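PDB 5YVD: Nsp15 from Middle East respiratory syndrome-related coronavirus, which is an endoribonuclease of the EndoU family that probably cleaves viral RNA at uridylates and assembles as a hexamer. Local coordinates for residues A[139-144]-A[172-177]; A[222-227]-A[302-307]. All coordinates share one frame; numbering follows the deposited sequence.

In the fold
Two domains of the same subunit supply the examples. Contact 1 (139-144 with 172-177) belongs to the middle domain, where the loop leaving strand 134-138 folds back over the start of strand 174-178, its antiparallel neighbour in a mixed sheet. Contact 2 (222-227 with 302-307) lies in the EndoU domain and joins an interhelical loop to the end of helix 296-304. Their centres are 35 Å apart and their nearest atoms about 18 Å, so they do not touch, and contact 1 closes along the chain before contact 2 opens. Both use tyrosine rings beside backbone and lysine methylenes, and neither is touched by another subunit of the hexamer.

Contact 1. Residues A[139-144]-A[172-177]; sequences DRKIKK and KFYLYK
Tyr176 and Ile142 meet in the tightly packed part of this contact, where the loop that follows strand 134-138 passes over the antiparallel strand 174-178 of the middle domain. Ile142 N donates a hydrogen bond to Tyr176 OH, 2.8 Å long and nearly straight at 170°. Ile142 CB lies 4.2 Å from Tyr176 CZ, and Phe136 and Leu125 add to the packing around Ile142. With chi1 at -57°, CG of Tyr176 stands anti to its carbonyl carbon. Tyr174 belongs to the same close packing: Lys141 lays its methylene CG over one face of the ring, 4.3 Å from the centroid, in a CH-pi contact, the two side chains crossing at about a right angle. Lys141 N lies over that same face, 3.4 Å from Tyr174 CD2.

The looser side is the Asp139 and Lys172 end. Asp139 O sits at the edge of the Tyr174 ring, and a water donates to both Asp139 O, at 2.7 Å, and Lys172 O.

The one direct hydrogen bond between the segments thus takes the Tyr176 hydroxyl as acceptor, so a side chain satisfies the buried Ile142 N-H, whereas two carbonyl acceptors at the Asp139 end depend on a shared water donor.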
ATOM      1  N   ASP A 139     -32.499   5.294  28.706  1.00 47.32           N
ATOM      2  CA  ASP A 139     -33.440   6.342  28.352  1.00 53.35           C
ATOM      3  C   ASP A 139     -34.348   6.682  29.534  1.00 52.30           C
ATOM      4  O   ASP A 139     -35.085   7.668  29.474  1.00 51.08           O
ATOM      5  CB  ASP A 139     -34.290   5.924  27.129  1.00 55.22           C
ATOM      6  CG  ASP A 139     -34.831   4.483  27.226  1.00 58.04           C
ATOM      7  OD1 ASP A 139     -34.568   3.770  28.226  1.00 58.14           O
ATOM      8  OD2 ASP A 139     -35.512   4.051  26.272  1.00 62.96           O
ATOM      9  N   ARG A 140     -34.275   5.876  30.595  1.00 49.58           N
ATOM     10  CA  ARG A 140     -35.147   6.013  31.757  1.00 51.57           C
ATOM     11  C   ARG A 140     -34.415   5.742  33.084  1.00 56.18           C
ATOM     12  O   ARG A 140     -33.596   4.827  33.179  1.00 59.16           O
ATOM     13  CB  ARG A 140     -36.351   5.078  31.616  1.00 51.67           C
ATOM     14  CG  ARG A 140     -35.989   3.612  31.436  1.00 55.50           C
ATOM     15  CD  ARG A 140     -37.121   2.805  30.836  1.00 55.79           C
ATOM     16  NE  ARG A 140     -36.796   1.375  30.827  1.00 63.12           N
ATOM     17  CZ  ARG A 140     -36.938   0.540  31.863  1.00 64.11           C
ATOM     18  NH1 ARG A 140     -37.395   0.966  33.038  1.00 62.63           N
ATOM     19  NH2 ARG A 140     -36.617  -0.741  31.723  1.00 67.21           N
ATOM     20  N   LYS A 141     -34.715   6.556  34.099  1.00 60.62           N
ATOM     21  CA  LYS A 141     -34.293   6.284  35.482  1.00 60.64           C
ATOM     22  C   LYS A 141     -34.495   4.816  35.810  1.00 61.15           C
ATOM     23  O   LYS A 141     -35.543   4.243  35.480  1.00 59.16           O
ATOM     24  CB  LYS A 141     -35.110   7.121  36.485  1.00 60.14           C
ATOM     25  CG  LYS A 141     -34.483   8.457  36.861  1.00 62.61           C
ATOM     26  CD  LYS A 141     -35.086   9.054  38.134  1.00 65.78           C
ATOM     27  CE  LYS A 141     -34.570   8.399  39.418  1.00 63.54           C
ATOM     28  NZ  LYS A 141     -33.206   8.874  39.780  1.00 59.34           N
ATOM     29  N   ILE A 142     -33.505   4.203  36.453  1.00 60.56           N
ATOM     30  CA  ILE A 142     -33.664   2.821  36.897  1.00 59.82           C
ATOM     31  C   ILE A 142     -33.765   2.805  38.399  1.00 56.65           C
ATOM     32  O   ILE A 142     -32.783   3.096  39.094  1.00 53.44           O
ATOM     33  CB  ILE A 142     -32.538   1.902  36.399  1.00 60.91           C
ATOM     34  CG1 ILE A 142     -32.777   1.596  34.918  1.00 64.37           C
ATOM     35  CG2 ILE A 142     -32.518   0.591  37.176  1.00 58.40           C
ATOM     36  CD1 ILE A 142     -31.551   1.115  34.172  1.00 65.83           C
ATOM     37  N   LYS A 143     -34.973   2.476  38.868  1.00 53.23           N
ATOM     38  CA  LYS A 143     -35.307   2.483  40.277  1.00 50.96           C
ATOM     39  C   LYS A 143     -34.736   3.757  40.854  1.00 48.12           C
ATOM     40  O   LYS A 143     -35.065   4.833  40.380  1.00 48.68           O
ATOM     41  CB  LYS A 143     -34.788   1.222  40.986  1.00 52.34           C
ATOM     42  CG  LYS A 143     -35.363  -0.073  40.439  1.00 52.57           C
ATOM     43  CD  LYS A 143     -35.226  -1.232  41.424  1.00 56.94           C
ATOM     44  CE  LYS A 143     -35.488  -2.576  40.752  1.00 58.87           C
ATOM     45  NZ  LYS A 143     -35.727  -3.674  41.726  1.00 62.04           N
ATOM     46  N   LYS A 144     -33.868   3.667  41.849  1.00 49.95           N
ATOM     47  CA  LYS A 144     -33.413   4.879  42.482  1.00 56.42           C
ATOM     48  C   LYS A 144     -31.907   4.896  42.661  1.00 52.96           C
ATOM     49  O   LYS A 144     -31.385   5.683  43.445  1.00 53.10           O
ATOM     50  CB  LYS A 144     -34.155   5.084  43.823  1.00 60.55           C
ATOM     51  CG  LYS A 144     -34.551   6.535  44.075  1.00 64.68           C
ATOM     52  CD  LYS A 144     -35.613   6.693  45.153  1.00 65.79           C
ATOM     53  CE  LYS A 144     -36.921   6.003  44.782  1.00 65.50           C
ATOM     54  NZ  LYS A 144     -37.985   6.261  45.787  1.00 63.90           N
ATOM     55  N   LYS A 172     -32.323  12.529  26.551  1.00 43.80           N
ATOM     56  CA  LYS A 172     -31.979  12.596  27.962  1.00 43.33           C
ATOM     57  C   LYS A 172     -31.568  11.208  28.427  1.00 41.84           C
ATOM     58  O   LYS A 172     -32.410  10.292  28.531  1.00 39.49           O
ATOM     59  CB  LYS A 172     -33.151  13.139  28.790  1.00 43.64           C
ATOM     60  CG  LYS A 172     -32.838  13.289  30.282  1.00 44.68           C
ATOM     61  CD  LYS A 172     -32.618  14.719  30.737  1.00 45.12           C
ATOM     62  CE  LYS A 172     -31.623  15.487  29.899  1.00 45.36           C
ATOM     63  NZ  LYS A 172     -31.388  16.785  30.571  1.00 44.75           N
ATOM     64  N   PHE A 173     -30.278  11.053  28.709  1.00 40.61           N
ATOM     65  CA  PHE A 173     -29.776   9.755  29.132  1.00 43.96           C
ATOM     66  C   PHE A 173     -29.482   9.759  30.616  1.00 45.89           C
ATOM     67  O   PHE A 173     -29.064  10.772  31.167  1.00 48.00           O
ATOM     68  CB  PHE A 173     -28.569   9.306  28.297  1.00 42.83           C
ATOM     69  CG  PHE A 173     -28.941   8.876  26.903  1.00 42.90           C
ATOM     70  CD1 PHE A 173     -28.851   9.771  25.828  1.00 42.77           C
ATOM     71  CD2 PHE A 173     -29.431   7.595  26.669  1.00 41.42           C
ATOM     72  CE1 PHE A 173     -29.209   9.381  24.545  1.00 45.31           C
ATOM     73  CE2 PHE A 173     -29.789   7.193  25.385  1.00 41.19           C
ATOM     74  CZ  PHE A 173     -29.683   8.084  24.323  1.00 44.90           C
ATOM     75  N   TYR A 174     -29.771   8.625  31.250  1.00 45.26           N
ATOM     76  CA  TYR A 174     -29.511   8.413  32.650  1.00 44.07           C
ATOM     77  C   TYR A 174     -28.380   7.409  32.641  1.00 44.48           C
ATOM     78  O   TYR A 174     -28.480   6.323  32.060  1.00 43.98           O
ATOM     79  CB  TYR A 174     -30.773   7.918  33.375  1.00 44.16           C
ATOM     80  CG  TYR A 174     -31.918   8.900  33.239  1.00 48.76           C
ATOM     81  CD1 TYR A 174     -32.007  10.016  34.060  1.00 50.99           C
ATOM     82  CD2 TYR A 174     -32.898   8.745  32.251  1.00 55.43           C
ATOM     83  CE1 TYR A 174     -33.052  10.931  33.932  1.00 49.98           C
ATOM     84  CE2 TYR A 174     -33.945   9.660  32.112  1.00 53.97           C
ATOM     85  CZ  TYR A 174     -34.013  10.753  32.962  1.00 51.76           C
ATOM     86  OH  TYR A 174     -35.029  11.672  32.836  1.00 48.21           O
ATOM     87  N   LEU A 175     -27.293   7.821  33.273  1.00 46.64           N
ATOM     88  CA  LEU A 175     -25.990   7.226  33.122  1.00 46.94           C
ATOM     89  C   LEU A 175     -25.504   6.697  34.447  1.00 48.07           C
ATOM     90  O   LEU A 175     -25.457   7.442  35.431  1.00 50.63           O
ATOM     91  CB  LEU A 175     -25.032   8.312  32.658  1.00 48.85           C
ATOM     92  CG  LEU A 175     -25.306   8.784  31.230  1.00 50.93           C
ATOM     93  CD1 LEU A 175     -24.868  10.223  31.066  1.00 53.59           C
ATOM     94  CD2 LEU A 175     -24.609   7.887  30.216  1.00 50.46           C
ATOM     95  N   TYR A 176     -25.133   5.421  34.483  1.00 46.60           N
ATOM     96  CA  TYR A 176     -24.711   4.801  35.739  1.00 45.53           C
ATOM     97  C   TYR A 176     -23.303   4.291  35.609  1.00 42.19           C
ATOM     98  O   TYR A 176     -22.864   3.907  34.537  1.00 40.86           O
ATOM     99  CB  TYR A 176     -25.664   3.668  36.132  1.00 44.26           C
ATOM    100  CG  TYR A 176     -27.092   4.135  36.246  1.00 42.47           C
ATOM    101  CD1 TYR A 176     -27.656   4.390  37.485  1.00 45.96           C
ATOM    102  CD2 TYR A 176     -27.863   4.366  35.125  1.00 42.16           C
ATOM    103  CE1 TYR A 176     -28.959   4.855  37.614  1.00 43.05           C
ATOM    104  CE2 TYR A 176     -29.172   4.827  35.242  1.00 44.17           C
ATOM    105  CZ  TYR A 176     -29.715   5.070  36.499  1.00 42.01           C
ATOM    106  OH  TYR A 176     -31.014   5.508  36.657  1.00 40.28           O
ATOM    107  N   LYS A 177     -22.584   4.315  36.709  1.00 42.05           N
ATOM    108  CA  LYS A 177     -21.256   3.744  36.730  1.00 43.17           C
ATOM    109  C   LYS A 177     -21.101   2.895  37.967  1.00 45.12           C
ATOM    110  O   LYS A 177     -21.554   3.273  39.051  1.00 52.03           O
ATOM    111  CB  LYS A 177     -20.192   4.845  36.692  1.00 41.64           C
ATOM    112  CG  LYS A 177     -18.792   4.299  36.604  1.00 39.71           C
ATOM    113  CD  LYS A 177     -17.782   5.366  36.253  1.00 40.91           C
ATOM    114  CE  LYS A 177     -16.423   4.748  35.964  1.00 41.10           C
ATOM    115  NZ  LYS A 177     -15.328   5.736  36.121  1.00 43.34           N
TER
HETATM  116  O   HOH W   1     -35.214   9.956  28.084  1.00 38.66           O

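Contact 2. Residues A[222-227]-A[302-307]; sequences YGLENY and ILKSQD
Tyr227 and Leu303 bring the two backbones to their nearest approach, with CA atoms 7.3 Å apart, where a type I beta turn from Leu224 to Tyr227 meets the last turn of helix 296-304 in the EndoU domain. The turn is closed by Tyr227 N bonding to Leu224 O and lies in the loop between helices 215-221 and 229-234. On the other side, the chain leaves the helix with Ser305 N bonded to Ile302 O and Gln306 N to Leu303 O.

The side chain of Tyr227 leaves the turn toward the helix end. Its CD1 packs 3.9 Å from Leu303 CB, the two side chains sliding past each other in opposite directions, while CE1 comes near Leu303 O. Farther out, Lys304 crosses the tyrosine at about a right angle, and its CG lies 3.8 Å from Tyr227 OH. Phe229 and Phe338 touch Leu303 as well, extending this apolar patch into helix 229-234 and strand 334-340.

Beyond CG the Lys304 chain is extended, carrying its aliphatic part past the tyrosine to the start of the loop. Its CE passes 4.1 Å from Leu224 CD2, again with the side chains nearly perpendicular. A water at the other flank donates to Gln306 O and makes weak bonds with Tyr227 OH and Leu303 O. The lysine ends in a hydrogen bond to a main-chain carbonyl: NZ lies 3.1 Å from Tyr222 O, with a C=O...N angle of 166°.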
ATOM      1  N   TYR A 222     -23.952  43.371  30.978  1.00 54.32           N
ATOM      2  CA  TYR A 222     -23.896  42.195  31.871  1.00 49.86           C
ATOM      3  C   TYR A 222     -22.902  42.379  33.026  1.00 51.10           C
ATOM      4  O   TYR A 222     -22.647  41.437  33.781  1.00 52.73           O
ATOM      5  CB  TYR A 222     -23.605  40.915  31.061  1.00 46.83           C
ATOM      6  CG  TYR A 222     -24.766  40.512  30.166  1.00 42.77           C
ATOM      7  CD1 TYR A 222     -24.732  40.748  28.796  1.00 42.82           C
ATOM      8  CD2 TYR A 222     -25.911  39.917  30.699  1.00 39.33           C
ATOM      9  CE1 TYR A 222     -25.803  40.409  27.983  1.00 41.58           C
ATOM     10  CE2 TYR A 222     -26.986  39.569  29.892  1.00 36.94           C
ATOM     11  CZ  TYR A 222     -26.929  39.816  28.538  1.00 39.01           C
ATOM     12  OH  TYR A 222     -27.991  39.505  27.722  1.00 36.55           O
ATOM     13  N   GLY A 223     -22.364  43.594  33.176  1.00 48.90           N
ATOM     14  CA  GLY A 223     -21.470  43.920  34.296  1.00 45.37           C
ATOM     15  C   GLY A 223     -20.115  43.229  34.245  1.00 46.68           C
ATOM     16  O   GLY A 223     -19.548  42.898  35.285  1.00 43.21           O
ATOM     17  N   LEU A 224     -19.558  43.052  33.048  1.00 48.00           N
ATOM     18  CA  LEU A 224     -18.299  42.302  32.921  1.00 50.22           C
ATOM     19  C   LEU A 224     -17.027  43.157  32.899  1.00 44.66           C
ATOM     20  O   LEU A 224     -15.956  42.678  32.583  1.00 47.01           O
ATOM     21  CB  LEU A 224     -18.352  41.380  31.696  1.00 51.83           C
ATOM     22  CG  LEU A 224     -19.474  40.333  31.744  1.00 53.90           C
ATOM     23  CD1 LEU A 224     -19.619  39.710  30.361  1.00 58.68           C
ATOM     24  CD2 LEU A 224     -19.237  39.258  32.800  1.00 48.95           C
ATOM     25  N   GLU A 225     -17.140  44.412  33.271  1.00 43.63           N
ATOM     26  CA  GLU A 225     -15.992  45.311  33.304  1.00 46.27           C
ATOM     27  C   GLU A 225     -14.723  44.751  33.979  1.00 45.54           C
ATOM     28  O   GLU A 225     -13.636  45.049  33.545  1.00 41.56           O
ATOM     29  CB  GLU A 225     -16.407  46.632  33.955  1.00 47.43           C
ATOM     30  CG  GLU A 225     -17.344  47.483  33.093  1.00 48.60           C
ATOM     31  CD  GLU A 225     -18.826  47.251  33.354  1.00 53.26           C
ATOM     32  OE1 GLU A 225     -19.213  46.169  33.840  1.00 57.45           O
ATOM     33  OE2 GLU A 225     -19.634  48.154  33.053  1.00 61.08           O
ATOM     34  N   ASN A 226     -14.855  43.929  35.018  1.00 49.67           N
ATOM     35  CA  ASN A 226     -13.677  43.401  35.735  1.00 52.63           C
ATOM     36  C   ASN A 226     -13.221  41.988  35.314  1.00 51.81           C
ATOM     37  O   ASN A 226     -12.452  41.335  36.038  1.00 48.87           O
ATOM     38  CB  ASN A 226     -13.955  43.399  37.247  1.00 55.30           C
ATOM     39  CG  ASN A 226     -14.011  44.798  37.852  1.00 57.23           C
ATOM     40  OD1 ASN A 226     -13.733  45.816  37.200  1.00 53.19           O
ATOM     41  ND2 ASN A 226     -14.356  44.845  39.126  1.00 57.94           N
ATOM     42  N   TYR A 227     -13.669  41.526  34.148  1.00 47.90           N
ATOM     43  CA  TYR A 227     -13.515  40.129  33.768  1.00 45.67           C
ATOM     44  C   TYR A 227     -12.792  39.891  32.432  1.00 44.43           C
ATOM     45  O   TYR A 227     -12.821  38.776  31.873  1.00 42.61           O
ATOM     46  CB  TYR A 227     -14.899  39.469  33.781  1.00 47.60           C
ATOM     47  CG  TYR A 227     -15.507  39.490  35.153  1.00 49.25           C
ATOM     48  CD1 TYR A 227     -15.126  38.572  36.110  1.00 48.74           C
ATOM     49  CD2 TYR A 227     -16.411  40.488  35.524  1.00 54.04           C
ATOM     50  CE1 TYR A 227     -15.654  38.611  37.395  1.00 49.68           C
ATOM     51  CE2 TYR A 227     -16.956  40.534  36.804  1.00 51.56           C
ATOM     52  CZ  TYR A 227     -16.573  39.589  37.733  1.00 50.19           C
ATOM     53  OH  TYR A 227     -17.104  39.612  38.995  1.00 49.92           O
ATOM     54  N   ILE A 302     -19.097  31.144  36.522  1.00 45.76           N
ATOM     55  CA  ILE A 302     -17.862  30.668  37.115  1.00 47.32           C
ATOM     56  C   ILE A 302     -16.924  31.811  37.468  1.00 51.91           C
ATOM     57  O   ILE A 302     -16.307  31.821  38.539  1.00 53.81           O
ATOM     58  CB  ILE A 302     -17.126  29.738  36.141  1.00 48.34           C
ATOM     59  CG1 ILE A 302     -17.849  28.405  36.093  1.00 48.07           C
ATOM     60  CG2 ILE A 302     -15.646  29.559  36.528  1.00 47.03           C
ATOM     61  CD1 ILE A 302     -17.381  27.516  34.972  1.00 49.05           C
ATOM     62  N   LEU A 303     -16.784  32.756  36.546  1.00 51.23           N
ATOM     63  CA  LEU A 303     -15.901  33.883  36.778  1.00 50.70           C
ATOM     64  C   LEU A 303     -16.340  34.748  37.944  1.00 52.74           C
ATOM     65  O   LEU A 303     -15.503  35.251  38.692  1.00 58.77           O
ATOM     66  CB  LEU A 303     -15.853  34.752  35.538  1.00 48.92           C
ATOM     67  CG  LEU A 303     -15.050  34.190  34.397  1.00 45.83           C
ATOM     68  CD1 LEU A 303     -15.041  35.235  33.309  1.00 44.62           C
ATOM     69  CD2 LEU A 303     -13.643  33.817  34.834  1.00 45.96           C
ATOM     70  N   LYS A 304     -17.649  34.944  38.071  1.00 50.70           N
ATOM     71  CA  LYS A 304     -18.195  35.792  39.106  1.00 52.71           C
ATOM     72  C   LYS A 304     -18.175  35.101  40.453  1.00 52.52           C
ATOM     73  O   LYS A 304     -18.511  35.712  41.455  1.00 60.43           O
ATOM     74  CB  LYS A 304     -19.612  36.221  38.732  1.00 54.54           C
ATOM     75  CG  LYS A 304     -19.642  37.230  37.593  1.00 58.26           C
ATOM     76  CD  LYS A 304     -21.031  37.831  37.431  1.00 63.12           C
ATOM     77  CE  LYS A 304     -21.024  39.067  36.540  1.00 65.37           C
ATOM     78  NZ  LYS A 304     -22.414  39.478  36.196  1.00 64.05           N
ATOM     79  N   SER A 305     -17.779  33.832  40.475  1.00 52.31           N
ATOM     80  CA  SER A 305     -17.615  33.068  41.721  1.00 54.15           C
ATOM     81  C   SER A 305     -16.231  33.204  42.318  1.00 52.15           C
ATOM     82  O   SER A 305     -15.961  32.648  43.368  1.00 49.16           O
ATOM     83  CB  SER A 305     -17.852  31.573  41.471  1.00 53.77           C
ATOM     84  OG  SER A 305     -19.112  31.368  40.866  1.00 58.85           O
ATOM     85  N   GLN A 306     -15.348  33.936  41.657  1.00 55.81           N
ATOM     86  CA  GLN A 306     -13.930  33.825  41.957  1.00 62.87           C
ATOM     87  C   GLN A 306     -13.360  35.079  42.604  1.00 62.99           C
ATOM     88  O   GLN A 306     -13.827  36.192  42.360  1.00 61.75           O
ATOM     89  CB  GLN A 306     -13.149  33.506  40.679  1.00 65.25           C
ATOM     90  CG  GLN A 306     -12.265  32.271  40.807  1.00 68.39           C
ATOM     91  CD  GLN A 306     -13.070  30.993  40.880  1.00 67.18           C
ATOM     92  OE1 GLN A 306     -14.080  30.849  40.187  1.00 65.00           O
ATOM     93  NE2 GLN A 306     -12.628  30.052  41.720  1.00 68.61           N
ATOM     94  N   ASP A 307     -12.324  34.874  43.408  1.00 64.30           N
ATOM     95  CA  ASP A 307     -11.630  35.960  44.090  1.00 66.22           C
ATOM     96  C   ASP A 307     -10.624  36.695  43.169  1.00 63.10           C
ATOM     97  O   ASP A 307      -9.575  36.158  42.761  1.00 53.61           O
ATOM     98  CB  ASP A 307     -10.940  35.448  45.364  1.00 67.17           C
ATOM     99  CG  ASP A 307     -10.596  36.568  46.314  1.00 70.99           C
ATOM    100  OD1 ASP A 307     -11.433  36.862  47.193  1.00 71.75           O
ATOM    101  OD2 ASP A 307      -9.517  37.182  46.150  1.00 69.24           O
TER
HETATM  102  O   HOH W   2     -15.617  37.455  41.239  1.00 39.28           O